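Local coordinates for protein glutathione peroxidase-like peroxiredoxin HYR1 (Saccharomyces cerevisiae, PDB 3CMI) that reduces hydroperoxides with thioredoxin as reductant and senses peroxide stress, relaying it by oxidising the transcription activator YAP1, at residues S10-K14 / V140-G144; F46-Y50 / K132-E136. The contacts are given in a common frame with arbitrary orientation. Residues are numbered along the deposited sequence.

Contact 1: residues S10-K14 / V140-G144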
loop_
_atom_site.group_PDB
_atom_site.type_symbol
_atom_site.label_atom_id
_atom_site.label_comp_id
_atom_site.label_asym_id
_atom_site.label_seq_id
_atom_site.Cartn_x
_atom_site.Cartn_y
_atom_site.Cartn_z
ATOM N N SER A 10 -7.561 2.596 -15.758
ATOM C CA SER A 10 -6.349 3.207 -15.138
ATOM C C SER A 10 -5.145 2.271 -15.217
ATOM O O SER A 10 -5.304 1.049 -15.307
ATOM C CB SER A 10 -6.625 3.590 -13.680
ATOM O OG SER A 10 -6.828 2.439 -12.878
ATOM N N GLU A 11 -3.947 2.858 -15.179
ATOM C CA GLU A 11 -2.686 2.111 -15.210
ATOM C C GLU A 11 -2.538 1.236 -13.963
ATOM O O GLU A 11 -1.842 0.218 -13.986
ATOM C CB GLU A 11 -1.498 3.076 -15.323
ATOM C CG GLU A 11 -0.200 2.431 -15.815
ATOM C CD GLU A 11 0.999 3.374 -15.771
ATOM O OE1 GLU A 11 2.065 2.947 -15.275
ATOM O OE2 GLU A 11 0.882 4.535 -16.227
ATOM N N PHE A 12 -3.205 1.646 -12.886
ATOM C CA PHE A 12 -3.208 0.921 -11.618
ATOM C C PHE A 12 -3.697 -0.525 -11.754
ATOM O O PHE A 12 -3.131 -1.432 -11.148
ATOM C CB PHE A 12 -4.066 1.674 -10.592
ATOM C CG PHE A 12 -4.124 1.016 -9.243
ATOM C CD1 PHE A 12 -3.046 1.102 -8.366
ATOM C CD2 PHE A 12 -5.259 0.316 -8.846
ATOM C CE1 PHE A 12 -3.098 0.497 -7.114
ATOM C CE2 PHE A 12 -5.323 -0.294 -7.602
ATOM C CZ PHE A 12 -4.244 -0.206 -6.731
ATOM N N TYR A 13 -4.746 -0.733 -12.545
ATOM C CA TYR A 13 -5.345 -2.059 -12.678
ATOM C C TYR A 13 -4.543 -2.973 -13.600
ATOM O O TYR A 13 -4.792 -4.179 -13.646
ATOM C CB TYR A 13 -6.806 -1.962 -13.133
ATOM C CG TYR A 13 -7.714 -1.244 -12.152
ATOM C CD1 TYR A 13 -7.687 -1.551 -10.790
ATOM C CD2 TYR A 13 -8.607 -0.268 -12.590
ATOM C CE1 TYR A 13 -8.522 -0.896 -9.886
ATOM C CE2 TYR A 13 -9.447 0.392 -11.695
ATOM C CZ TYR A 13 -9.398 0.074 -10.346
ATOM O OH TYR A 13 -10.228 0.721 -9.460
ATOM N N LYS A 14 -3.583 -2.391 -14.317
ATOM C CA LYS A 14 -2.671 -3.136 -15.189
ATOM C C LYS A 14 -1.550 -3.818 -14.397
ATOM O O LYS A 14 -0.925 -4.762 -14.883
ATOM C CB LYS A 14 -2.066 -2.208 -16.247
ATOM C CG LYS A 14 -2.991 -1.868 -17.409
ATOM C CD LYS A 14 -2.548 -0.577 -18.087
ATOM C CE LYS A 14 -3.394 -0.251 -19.309
ATOM N NZ LYS A 14 -2.845 -0.871 -20.553
ATOM N N VAL A 140 -5.566 4.451 -2.433
ATOM C CA VAL A 140 -6.069 4.403 -3.806
ATOM C C VAL A 140 -7.606 4.399 -3.883
ATOM O O VAL A 140 -8.287 3.711 -3.119
ATOM C CB VAL A 140 -5.468 3.189 -4.582
ATOM C CG1 VAL A 140 -5.990 3.124 -6.011
ATOM C CG2 VAL A 140 -3.938 3.256 -4.584
ATOM N N ASP A 141 -8.110 5.193 -4.827
ATOM C CA ASP A 141 -9.524 5.342 -5.221
ATOM C C ASP A 141 -10.247 4.019 -5.502
ATOM O O ASP A 141 -9.609 2.990 -5.747
ATOM C CB ASP A 141 -9.525 6.128 -6.543
ATOM C CG ASP A 141 -10.642 7.122 -6.653
ATOM O OD1 ASP A 141 -11.813 6.702 -6.737
ATOM O OD2 ASP A 141 -10.342 8.331 -6.704
ATOM N N LYS A 142 -11.581 4.067 -5.494
ATOM C CA LYS A 142 -12.410 2.980 -6.030
ATOM C C LYS A 142 -12.350 2.913 -7.564
ATOM O O LYS A 142 -12.708 1.894 -8.164
ATOM C CB LYS A 142 -13.864 3.122 -5.577
ATOM C CG LYS A 142 -14.130 2.610 -4.174
ATOM C CD LYS A 142 -15.611 2.658 -3.835
ATOM C CE LYS A 142 -15.901 1.950 -2.516
ATOM N NZ LYS A 142 -15.696 0.465 -2.582
ATOM N N LYS A 143 -11.915 4.008 -8.185
ATOM C CA LYS A 143 -11.745 4.077 -9.637
ATOM C C LYS A 143 -10.283 3.834 -10.033
ATOM O O LYS A 143 -9.947 3.805 -11.220
ATOM C CB LYS A 143 -12.238 5.423 -10.185
ATOM C CG LYS A 143 -13.740 5.671 -10.029
ATOM C CD LYS A 143 -14.134 7.037 -10.585
ATOM C CE LYS A 143 -15.553 7.442 -10.188
ATOM N NZ LYS A 143 -16.614 6.681 -10.909
ATOM N N GLY A 144 -9.422 3.663 -9.031
ATOM C CA GLY A 144 -8.017 3.314 -9.250
ATOM C C GLY A 144 -7.048 4.480 -9.241
ATOM O O GLY A 144 -5.877 4.316 -9.575
HETATM O O HOH W 1 -9.404 0.607 -6.889
#
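Two short turns of backbone meet here, closest at F12 and G144, whose CA atoms are 5.9 Å apart. Residues 11-14 have helical backbone angles and make about one turn, with K14 N bonded to E11 O at 3.2 Å. Facing them is the turn that joins strands 137-140 and 146-150, of type I geometry: K142 and K143 occupy its corners, the bond from G144 N to D141 O is weak at 3.4 Å, and G144 has a positive phi of 97°. D141 adds an Asx turn, its OD1 accepting from K143 N at 3.1 Å. A CB on G144 would collide with S10 OG, with Y13 CE2 and with the preceding carbonyl, so glycine suits both the turn and the packing. F12 lays its ring against V140 in a CH-pi contact, V140 CG1 sitting 3.8 Å from the ring centroid, while F27, I37 and F117 add further apolar surface around F12. Y13 takes the polar side: its OH reaches to 3.0 Å from K142 O, and water 1 links Y13 OH to D141 O, at 2.7 Å from each. With no clear direct hydrogen bond between the segments, the union rests on apolar packing and close backbone fit, supplemented by one water bridge between Y13 and D141.

Contact 2: residues F46-Y50 / K132-E136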
loop_
_atom_site.group_PDB
_atom_site.type_symbol
_atom_site.label_atom_id
_atom_site.label_comp_id
_atom_site.label_asym_id
_atom_site.label_seq_id
_atom_site.Cartn_x
_atom_site.Cartn_y
_atom_site.Cartn_z
ATOM N N PHE A 46 8.520 -4.961 14.538
ATOM C CA PHE A 46 7.616 -3.859 14.216
ATOM C C PHE A 46 6.145 -4.202 14.493
ATOM O O PHE A 46 5.242 -3.702 13.816
ATOM C CB PHE A 46 7.817 -3.410 12.762
ATOM C CG PHE A 46 9.168 -2.807 12.495
ATOM C CD1 PHE A 46 9.410 -1.463 12.763
ATOM C CD2 PHE A 46 10.202 -3.583 11.981
ATOM C CE1 PHE A 46 10.661 -0.903 12.523
ATOM C CE2 PHE A 46 11.457 -3.030 11.734
ATOM C CZ PHE A 46 11.687 -1.687 12.006
ATOM N N THR A 47 5.921 -5.024 15.518
ATOM C CA THR A 47 4.590 -5.545 15.870
ATOM C C THR A 47 3.469 -4.491 15.998
ATOM O O THR A 47 2.372 -4.714 15.478
ATOM C CB THR A 47 4.638 -6.429 17.147
ATOM O OG1 THR A 47 5.873 -7.153 17.191
ATOM C CG2 THR A 47 3.475 -7.415 17.167
ATOM N N PRO A 48 3.724 -3.356 16.693
ATOM C CA PRO A 48 2.670 -2.333 16.795
ATOM C C PRO A 48 2.135 -1.847 15.443
ATOM O O PRO A 48 0.949 -1.545 15.327
ATOM C CB PRO A 48 3.368 -1.182 17.529
ATOM C CG PRO A 48 4.442 -1.837 18.309
ATOM C CD PRO A 48 4.933 -2.951 17.437
ATOM N N GLN A 49 3.005 -1.786 14.440
ATOM C CA GLN A 49 2.632 -1.317 13.106
ATOM C C GLN A 49 1.702 -2.295 12.385
ATOM O O GLN A 49 0.718 -1.880 11.767
ATOM C CB GLN A 49 3.881 -1.036 12.266
ATOM C CG GLN A 49 4.646 0.228 12.669
ATOM C CD GLN A 49 5.288 0.137 14.051
ATOM O OE1 GLN A 49 5.119 1.032 14.887
ATOM N NE2 GLN A 49 6.019 -0.945 14.298
ATOM N N TYR A 50 2.014 -3.586 12.479
ATOM C CA TYR A 50 1.198 -4.633 11.868
ATOM C C TYR A 50 -0.154 -4.793 12.559
ATOM O O TYR A 50 -1.156 -5.094 11.910
ATOM C CB TYR A 50 1.949 -5.968 11.860
ATOM C CG TYR A 50 3.251 -5.923 11.094
ATOM C CD1 TYR A 50 4.466 -5.805 11.762
ATOM C CD2 TYR A 50 3.267 -5.990 9.703
ATOM C CE1 TYR A 50 5.667 -5.753 11.067
ATOM C CE2 TYR A 50 4.465 -5.941 8.998
ATOM C CZ TYR A 50 5.661 -5.821 9.687
ATOM O OH TYR A 50 6.852 -5.772 9.006
ATOM N N LYS A 132 10.982 6.799 2.046
ATOM C CA LYS A 132 11.948 7.215 3.068
ATOM C C LYS A 132 12.252 6.115 4.085
ATOM O O LYS A 132 13.409 5.920 4.460
ATOM C CB LYS A 132 11.479 8.491 3.789
ATOM C CG LYS A 132 11.960 9.802 3.167
ATOM C CD LYS A 132 11.173 10.171 1.907
ATOM C CE LYS A 132 11.715 11.439 1.244
ATOM N NZ LYS A 132 11.282 12.691 1.938
ATOM N N TRP A 133 11.212 5.412 4.537
ATOM C CA TRP A 133 11.382 4.352 5.528
ATOM C C TRP A 133 10.275 3.303 5.447
ATOM O O TRP A 133 9.377 3.397 4.609
ATOM C CB TRP A 133 11.474 4.945 6.946
ATOM C CG TRP A 133 12.513 4.268 7.804
ATOM C CD1 TRP A 133 13.875 4.344 7.659
ATOM C CD2 TRP A 133 12.278 3.413 8.929
ATOM N NE1 TRP A 133 14.498 3.589 8.625
ATOM C CE2 TRP A 133 13.544 3.007 9.418
ATOM C CE3 TRP A 133 11.123 2.952 9.576
ATOM C CZ2 TRP A 133 13.685 2.159 10.524
ATOM C CZ3 TRP A 133 11.263 2.105 10.676
ATOM C CH2 TRP A 133 12.536 1.720 11.138
ATOM N N ASN A 134 10.357 2.296 6.310
ATOM C CA ASN A 134 9.301 1.293 6.453
ATOM C C ASN A 134 7.931 1.922 6.685
ATOM O O ASN A 134 7.829 2.972 7.320
ATOM C CB ASN A 134 9.624 0.356 7.615
ATOM C CG ASN A 134 10.838 -0.508 7.353
ATOM O OD1 ASN A 134 10.993 -1.071 6.267
ATOM N ND2 ASN A 134 11.705 -0.626 8.353
ATOM N N PHE A 135 6.889 1.280 6.157
ATOM C CA PHE A 135 5.484 1.636 6.448
ATOM C C PHE A 135 5.000 2.980 5.893
ATOM O O PHE A 135 4.137 3.630 6.486
ATOM C CB PHE A 135 5.171 1.519 7.952
ATOM C CG PHE A 135 5.522 0.185 8.541
ATOM C CD1 PHE A 135 4.729 -0.932 8.291
ATOM C CD2 PHE A 135 6.646 0.043 9.345
ATOM C CE1 PHE A 135 5.056 -2.175 8.832
ATOM C CE2 PHE A 135 6.983 -1.191 9.892
ATOM C CZ PHE A 135 6.188 -2.303 9.634
ATOM N N GLU A 136 5.543 3.385 4.751
ATOM C CA GLU A 136 4.953 4.470 3.979
ATOM C C GLU A 136 3.683 3.930 3.299
ATOM O O GLU A 136 3.612 2.746 2.958
ATOM C CB GLU A 136 5.957 5.003 2.954
ATOM C CG GLU A 136 5.809 6.479 2.672
ATOM C CD GLU A 136 7.044 7.114 2.053
ATOM O OE1 GLU A 136 6.927 7.617 0.925
ATOM O OE2 GLU A 136 8.123 7.132 2.682
#
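How a helix start can be built in beside an active site is illustrated by residues 46-50: F46, two residues after the peroxidatic cysteine C44, holds the N-cap position of helix 47-60, which begins at T47. F46 O receives weak bonds from Q49 N at 3.0 Å and from Q49 NE2 at 2.9 Å. The F46 side chain points at the 132-136 loop, where F46 CE1 meets W133 CH2 rim to rim at 3.5 Å. The same ring lies obliquely to F135, and F46 CZ is 3.8 Å from N134 ND2. The next contact comes three residues on, at Q49, whose CB sits over the F135 ring, 3.7 Å from the centroid, in a CH-pi contact. Y50 then offers a ring face to the edge of F135: this T-shaped pair has centroids 5.2 Å apart and planes at 78°. F135 is therefore gripped on several sides by F46, Q49 and Y50. Its left-handed backbone, phi 69° and psi 32°, belongs to a loop held at its base by the 2.9 Å bond from K132 N to E136 OE2; E136 also forms a salt bridge with R149. The side chains of F46 and C44 are about 6 Å apart. A cysteine placed after the first strand and just ahead of the helix is the thioredoxin-fold arrangement, and W133-N134-F135 matches the Trp-Asn-Phe signature of glutathione peroxidases, whose Trp and Asn are assigned to the catalytic tetrad in relatives.

In the fold
Both contacts are partly buried, and each brings a loop flanking strand 137-140 against an earlier part of the chain. Contact 2 uses the loop entering that strand and contact 1 the turn leaving it; the two lie on opposite sides of the chain's centre, about 24 Å apart between their centres. They bury similar areas, 254 and 247 Å², by different means. Contact 2 is an aromatic cluster beside the redox cysteine, without hydrogen bonds between its segments; contact 1, away from the annotated sites, combines one apolar pair with a glycine turn and a bridging water. Strand 34-41 borders both, V35 and I37 near contact 1, V40 and A41 near contact 2.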